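Long-range contact in geranyltranstransferase (Marinomonas sp. MED121, PDB 4F62), which probably joins isopentenyl diphosphate to allylic diphosphates, building longer prenyl chains as a putative farnesyl-diphosphate synthase: residues 17-25 with 121-129. Residues are numbered along the deposited sequence; the frame is centred on the assembly and turned at random.
Sequences DQYLEQQLS and FAFELLSNP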
ATOM      1  N   ASP A  17      14.252  -1.420  14.587  1.00 40.53           N
ATOM      2  CA  ASP A  17      13.853  -0.115  15.102  1.00 43.93           C
ATOM      3  C   ASP A  17      14.718   1.028  14.559  1.00 44.84           C
ATOM      4  O   ASP A  17      14.195   2.045  14.109  1.00 45.71           O
ATOM      5  CB  ASP A  17      13.862  -0.104  16.632  1.00 47.33           C
ATOM      6  CG  ASP A  17      12.697  -0.891  17.231  1.00 57.56           C
ATOM      7  OD1 ASP A  17      11.843  -1.381  16.457  1.00 51.95           O
ATOM      8  OD2 ASP A  17      12.640  -1.006  18.472  1.00 61.91           O
ATOM      9  N   GLN A  18      16.036   0.866  14.624  1.00 41.79           N
ATOM     10  CA  GLN A  18      16.953   1.842  14.037  1.00 49.05           C
ATOM     11  C   GLN A  18      16.710   2.014  12.539  1.00 46.62           C
ATOM     12  O   GLN A  18      16.750   3.128  12.018  1.00 46.35           O
ATOM     13  CB  GLN A  18      18.407   1.432  14.260  1.00 54.26           C
ATOM     14  CG  GLN A  18      18.979   1.814  15.604  1.00 78.85           C
ATOM     15  CD  GLN A  18      20.416   1.344  15.755  1.00 94.12           C
ATOM     16  OE1 GLN A  18      21.356   2.060  15.400  1.00100.11           O
ATOM     17  NE2 GLN A  18      20.592   0.123  16.261  1.00 94.22           N
ATOM     18  N   TYR A  19      16.470   0.911  11.842  1.00 41.83           N
ATOM     19  CA  TYR A  19      16.294   0.962  10.397  1.00 43.67           C
ATOM     20  C   TYR A  19      14.995   1.681  10.025  1.00 47.03           C
ATOM     21  O   TYR A  19      14.975   2.512   9.124  1.00 45.54           O
ATOM     22  CB  TYR A  19      16.305  -0.455   9.826  1.00 43.76           C
ATOM     23  CG  TYR A  19      16.189  -0.536   8.324  1.00 44.90           C
ATOM     24  CD1 TYR A  19      17.311  -0.399   7.514  1.00 46.38           C
ATOM     25  CD2 TYR A  19      14.963  -0.780   7.716  1.00 42.24           C
ATOM     26  CE1 TYR A  19      17.209  -0.493   6.138  1.00 40.73           C
ATOM     27  CE2 TYR A  19      14.848  -0.864   6.341  1.00 43.09           C
ATOM     28  CZ  TYR A  19      15.965  -0.723   5.558  1.00 40.82           C
ATOM     29  OH  TYR A  19      15.858  -0.814   4.186  1.00 45.16           O
ATOM     30  N   LEU A  20      13.909   1.359  10.723  1.00 43.84           N
ATOM     31  CA  LEU A  20      12.647   2.073  10.525  1.00 44.00           C
ATOM     32  C   LEU A  20      12.847   3.579  10.730  1.00 46.17           C
ATOM     33  O   LEU A  20      12.428   4.383   9.895  1.00 42.57           O
ATOM     34  CB  LEU A  20      11.553   1.539  11.463  1.00 39.53           C
ATOM     35  CG  LEU A  20      10.898   0.221  11.061  1.00 36.09           C
ATOM     36  CD1 LEU A  20      10.208  -0.409  12.282  1.00 35.76           C
ATOM     37  CD2 LEU A  20       9.900   0.454   9.906  1.00 34.08           C
ATOM     38  N   GLU A  21      13.514   3.942  11.827  1.00 43.93           N
ATOM     39  CA  GLU A  21      13.785   5.333  12.157  1.00 46.21           C
ATOM     40  C   GLU A  21      14.552   6.039  11.051  1.00 51.37           C
ATOM     41  O   GLU A  21      14.223   7.169  10.682  1.00 54.17           O
ATOM     42  CB  GLU A  21      14.588   5.429  13.464  1.00 60.02           C
ATOM     43  CG  GLU A  21      13.876   6.166  14.576  1.00 77.68           C
ATOM     44  CD  GLU A  21      13.568   7.611  14.227  1.00 89.45           C
ATOM     45  OE1 GLU A  21      12.456   8.080  14.562  1.00 89.12           O
ATOM     46  OE2 GLU A  21      14.439   8.280  13.625  1.00 97.66           O
ATOM     47  N   GLN A  22      15.581   5.375  10.537  1.00 51.78           N
ATOM     48  CA  GLN A  22      16.398   5.948   9.474  1.00 53.09           C
ATOM     49  C   GLN A  22      15.580   6.118   8.196  1.00 48.06           C
ATOM     50  O   GLN A  22      15.627   7.169   7.574  1.00 47.52           O
ATOM     51  CB  GLN A  22      17.633   5.081   9.204  1.00 56.99           C
ATOM     52  CG  GLN A  22      18.716   5.178  10.270  1.00 77.94           C
ATOM     53  CD  GLN A  22      19.554   3.905  10.381  1.00 90.17           C
ATOM     54  OE1 GLN A  22      19.377   2.955   9.609  1.00 95.43           O
ATOM     55  NE2 GLN A  22      20.464   3.878  11.353  1.00 87.11           N
ATOM     56  N   GLN A  23      14.819   5.096   7.810  1.00 48.30           N
ATOM     57  CA  GLN A  23      14.084   5.163   6.551  1.00 44.64           C
ATOM     58  C   GLN A  23      12.898   6.134   6.586  1.00 44.37           C
ATOM     59  O   GLN A  23      12.531   6.701   5.555  1.00 46.85           O
ATOM     60  CB  GLN A  23      13.626   3.767   6.105  1.00 40.30           C
ATOM     61  CG  GLN A  23      14.776   2.794   5.914  1.00 45.50           C
ATOM     62  CD  GLN A  23      15.748   3.261   4.839  1.00 52.77           C
ATOM     63  OE1 GLN A  23      15.337   3.685   3.761  1.00 49.84           O
ATOM     64  NE2 GLN A  23      17.043   3.192   5.135  1.00 50.89           N
ATOM     65  N   LEU A  24      12.279   6.307   7.751  1.00 43.26           N
ATOM     66  CA  LEU A  24      11.190   7.274   7.861  1.00 48.04           C
ATOM     67  C   LEU A  24      11.814   8.665   7.894  1.00 52.12           C
ATOM     68  O   LEU A  24      11.842   9.316   8.936  1.00 56.29           O
ATOM     69  CB  LEU A  24      10.335   7.032   9.115  1.00 47.26           C
ATOM     70  CG  LEU A  24       8.966   7.737   9.158  1.00 50.38           C
ATOM     71  CD1 LEU A  24       8.135   7.364   7.942  1.00 41.89           C
ATOM     72  CD2 LEU A  24       8.191   7.397  10.420  1.00 54.16           C
ATOM     73  N   SER A  25      12.324   9.101   6.741  1.00 50.14           N
ATOM     74  CA  SER A  25      13.081  10.347   6.623  1.00 58.14           C
ATOM     75  C   SER A  25      12.203  11.575   6.856  1.00 59.77           C
ATOM     76  O   SER A  25      11.010  11.593   6.519  1.00 50.67           O
ATOM     77  CB  SER A  25      13.719  10.442   5.238  1.00 58.40           C
ATOM     78  OG  SER A  25      12.723  10.355   4.229  1.00 51.70           O
ATOM     79  N   PHE A 121       4.253   3.269   3.187  1.00 35.01           N
ATOM     80  CA  PHE A 121       5.644   3.257   3.640  1.00 31.35           C
ATOM     81  C   PHE A 121       6.230   1.838   3.504  1.00 32.73           C
ATOM     82  O   PHE A 121       7.413   1.675   3.209  1.00 34.99           O
ATOM     83  CB  PHE A 121       5.710   3.764   5.081  1.00 34.94           C
ATOM     84  CG  PHE A 121       7.098   3.808   5.659  1.00 33.27           C
ATOM     85  CD1 PHE A 121       8.097   4.535   5.040  1.00 34.67           C
ATOM     86  CD2 PHE A 121       7.386   3.151   6.858  1.00 38.94           C
ATOM     87  CE1 PHE A 121       9.382   4.597   5.578  1.00 39.45           C
ATOM     88  CE2 PHE A 121       8.675   3.208   7.411  1.00 36.04           C
ATOM     89  CZ  PHE A 121       9.669   3.928   6.770  1.00 40.07           C
ATOM     90  N   ALA A 122       5.401   0.815   3.715  1.00 33.65           N
ATOM     91  CA  ALA A 122       5.862  -0.564   3.548  1.00 32.01           C
ATOM     92  C   ALA A 122       6.383  -0.770   2.136  1.00 37.97           C
ATOM     93  O   ALA A 122       7.430  -1.378   1.922  1.00 33.93           O
ATOM     94  CB  ALA A 122       4.744  -1.539   3.834  1.00 29.93           C
ATOM     95  N   PHE A 123       5.661  -0.230   1.164  1.00 32.97           N
ATOM     96  CA  PHE A 123       6.075  -0.379  -0.223  1.00 31.05           C
ATOM     97  C   PHE A 123       7.227   0.533  -0.565  1.00 30.89           C
ATOM     98  O   PHE A 123       8.028   0.220  -1.446  1.00 38.68           O
ATOM     99  CB  PHE A 123       4.869  -0.233  -1.162  1.00 31.02           C
ATOM    100  CG  PHE A 123       3.858  -1.346  -0.985  1.00 35.23           C
ATOM    101  CD1 PHE A 123       4.097  -2.607  -1.522  1.00 34.45           C
ATOM    102  CD2 PHE A 123       2.696  -1.145  -0.239  1.00 30.83           C
ATOM    103  CE1 PHE A 123       3.179  -3.647  -1.352  1.00 38.94           C
ATOM    104  CE2 PHE A 123       1.771  -2.175  -0.060  1.00 31.56           C
ATOM    105  CZ  PHE A 123       2.012  -3.434  -0.622  1.00 38.73           C
ATOM    106  N   GLU A 124       7.340   1.648   0.155  1.00 34.95           N
ATOM    107  CA  GLU A 124       8.486   2.528  -0.019  1.00 35.48           C
ATOM    108  C   GLU A 124       9.741   1.762   0.407  1.00 37.71           C
ATOM    109  O   GLU A 124      10.769   1.798  -0.270  1.00 34.54           O
ATOM    110  CB  GLU A 124       8.333   3.801   0.829  1.00 33.97           C
ATOM    111  CG  GLU A 124       9.545   4.756   0.753  1.00 35.55           C
ATOM    112  CD  GLU A 124       9.388   5.998   1.644  1.00 43.05           C
ATOM    113  OE1 GLU A 124       8.249   6.326   2.072  1.00 39.57           O
ATOM    114  OE2 GLU A 124      10.411   6.648   1.927  1.00 43.81           O
ATOM    115  N   LEU A 125       9.636   1.067   1.533  1.00 35.17           N
ATOM    116  CA  LEU A 125      10.762   0.321   2.118  1.00 36.88           C
ATOM    117  C   LEU A 125      11.277  -0.719   1.133  1.00 39.35           C
ATOM    118  O   LEU A 125      12.484  -0.883   0.962  1.00 38.18           O
ATOM    119  CB  LEU A 125      10.315  -0.366   3.423  1.00 32.93           C
ATOM    120  CG  LEU A 125      10.145   0.600   4.606  1.00 33.45           C
ATOM    121  CD1 LEU A 125       9.347  -0.005   5.738  1.00 32.02           C
ATOM    122  CD2 LEU A 125      11.527   1.048   5.097  1.00 36.78           C
ATOM    123  N   LEU A 126      10.348  -1.390   0.458  1.00 32.58           N
ATOM    124  CA  LEU A 126      10.698  -2.462  -0.480  1.00 35.28           C
ATOM    125  C   LEU A 126      11.161  -1.988  -1.856  1.00 38.11           C
ATOM    126  O   LEU A 126      11.698  -2.779  -2.634  1.00 41.99           O
ATOM    127  CB  LEU A 126       9.536  -3.456  -0.635  1.00 32.01           C
ATOM    128  CG  LEU A 126       9.288  -4.362   0.580  1.00 38.00           C
ATOM    129  CD1 LEU A 126       8.080  -5.285   0.332  1.00 39.91           C
ATOM    130  CD2 LEU A 126      10.531  -5.188   0.848  1.00 40.36           C
ATOM    131  N   SER A 127      10.968  -0.705  -2.159  1.00 38.29           N
ATOM    132  CA  SER A 127      11.346  -0.176  -3.468  1.00 37.80           C
ATOM    133  C   SER A 127      12.381   0.939  -3.367  1.00 39.24           C
ATOM    134  O   SER A 127      12.453   1.794  -4.226  1.00 47.58           O
ATOM    135  CB  SER A 127      10.118   0.329  -4.222  1.00 39.19           C
ATOM    136  OG  SER A 127       9.498   1.384  -3.511  1.00 35.64           O
ATOM    137  N   ASN A 128      13.182   0.911  -2.311  1.00 39.68           N
ATOM    138  CA  ASN A 128      14.246   1.883  -2.092  1.00 40.97           C
ATOM    139  C   ASN A 128      15.288   1.795  -3.217  1.00 46.24           C
ATOM    140  O   ASN A 128      15.745   0.698  -3.548  1.00 49.63           O
ATOM    141  CB  ASN A 128      14.886   1.559  -0.736  1.00 46.45           C
ATOM    142  CG  ASN A 128      15.887   2.608  -0.266  1.00 57.10           C
ATOM    143  OD1 ASN A 128      16.574   3.254  -1.065  1.00 56.76           O
ATOM    144  ND2 ASN A 128      15.992   2.760   1.059  1.00 55.37           N
ATOM    145  N   PRO A 129      15.663   2.949  -3.808  1.00 52.50           N
ATOM    146  CA  PRO A 129      16.657   3.026  -4.890  1.00 57.80           C
ATOM    147  C   PRO A 129      18.055   2.556  -4.495  1.00 62.32           C
ATOM    148  O   PRO A 129      18.880   2.339  -5.385  1.00 64.07           O
ATOM    149  CB  PRO A 129      16.716   4.525  -5.213  1.00 58.66           C
ATOM    150  CG  PRO A 129      15.417   5.069  -4.750  1.00 62.39           C
ATOM    151  CD  PRO A 129      15.036   4.258  -3.546  1.00 54.35           C
TER
HETATM  152  O   HOH W   1      14.230   0.572   2.396  1.00 41.38           O
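Phe121 meets Leu24 face-on: Leu24 CD1 sits over the centre of the ring as a CH-pi contact, 3.9 Å from the centroid and 13° off the normal. Leu125 CD1, one helical turn on, covers the opposite face nearer the rim. At the edge lie Leu20 CD2, 3.9 Å from Phe121 CE2, the backbone O of Gln23, and Glu124 OE1, which is salt-bridged to Arg150 of the second subunit. Phenylalanine suits this place because its apolar faces take leucine methyls while its slightly positive C-H edge can face oxygens. With CG anti to the backbone N (chi1 -180°), the ring reaches from helix 108-126 to the last turn of helix 5-23. Cut back to an alanine, this position would probably leave a gap between the methyls of Leu24 and Leu125 and remove the ring edge that Leu20 CD2 packs against.

Leu125 CD2 lies 3.6 Å from Gln23 CB and meets the Tyr19 ring obliquely. Gln23 lays its CG over one face of Tyr19; the bend at chi2 then swings the amide toward Asn128, where OE1 comes 2.9 Å from Asn128 ND2 at an angle too poor for a hydrogen bond. A water 2.8 Å from Tyr19 OH also donates to Leu125 O and accepts from Asn128 ND2; Asn128 OD1 accepts from Thr130 N.

The segment axes cross at 97°, joining the N-terminal helix almost perpendicularly to a core helix of the all-helical polyprenyl synthase fold, close to the dimer interface.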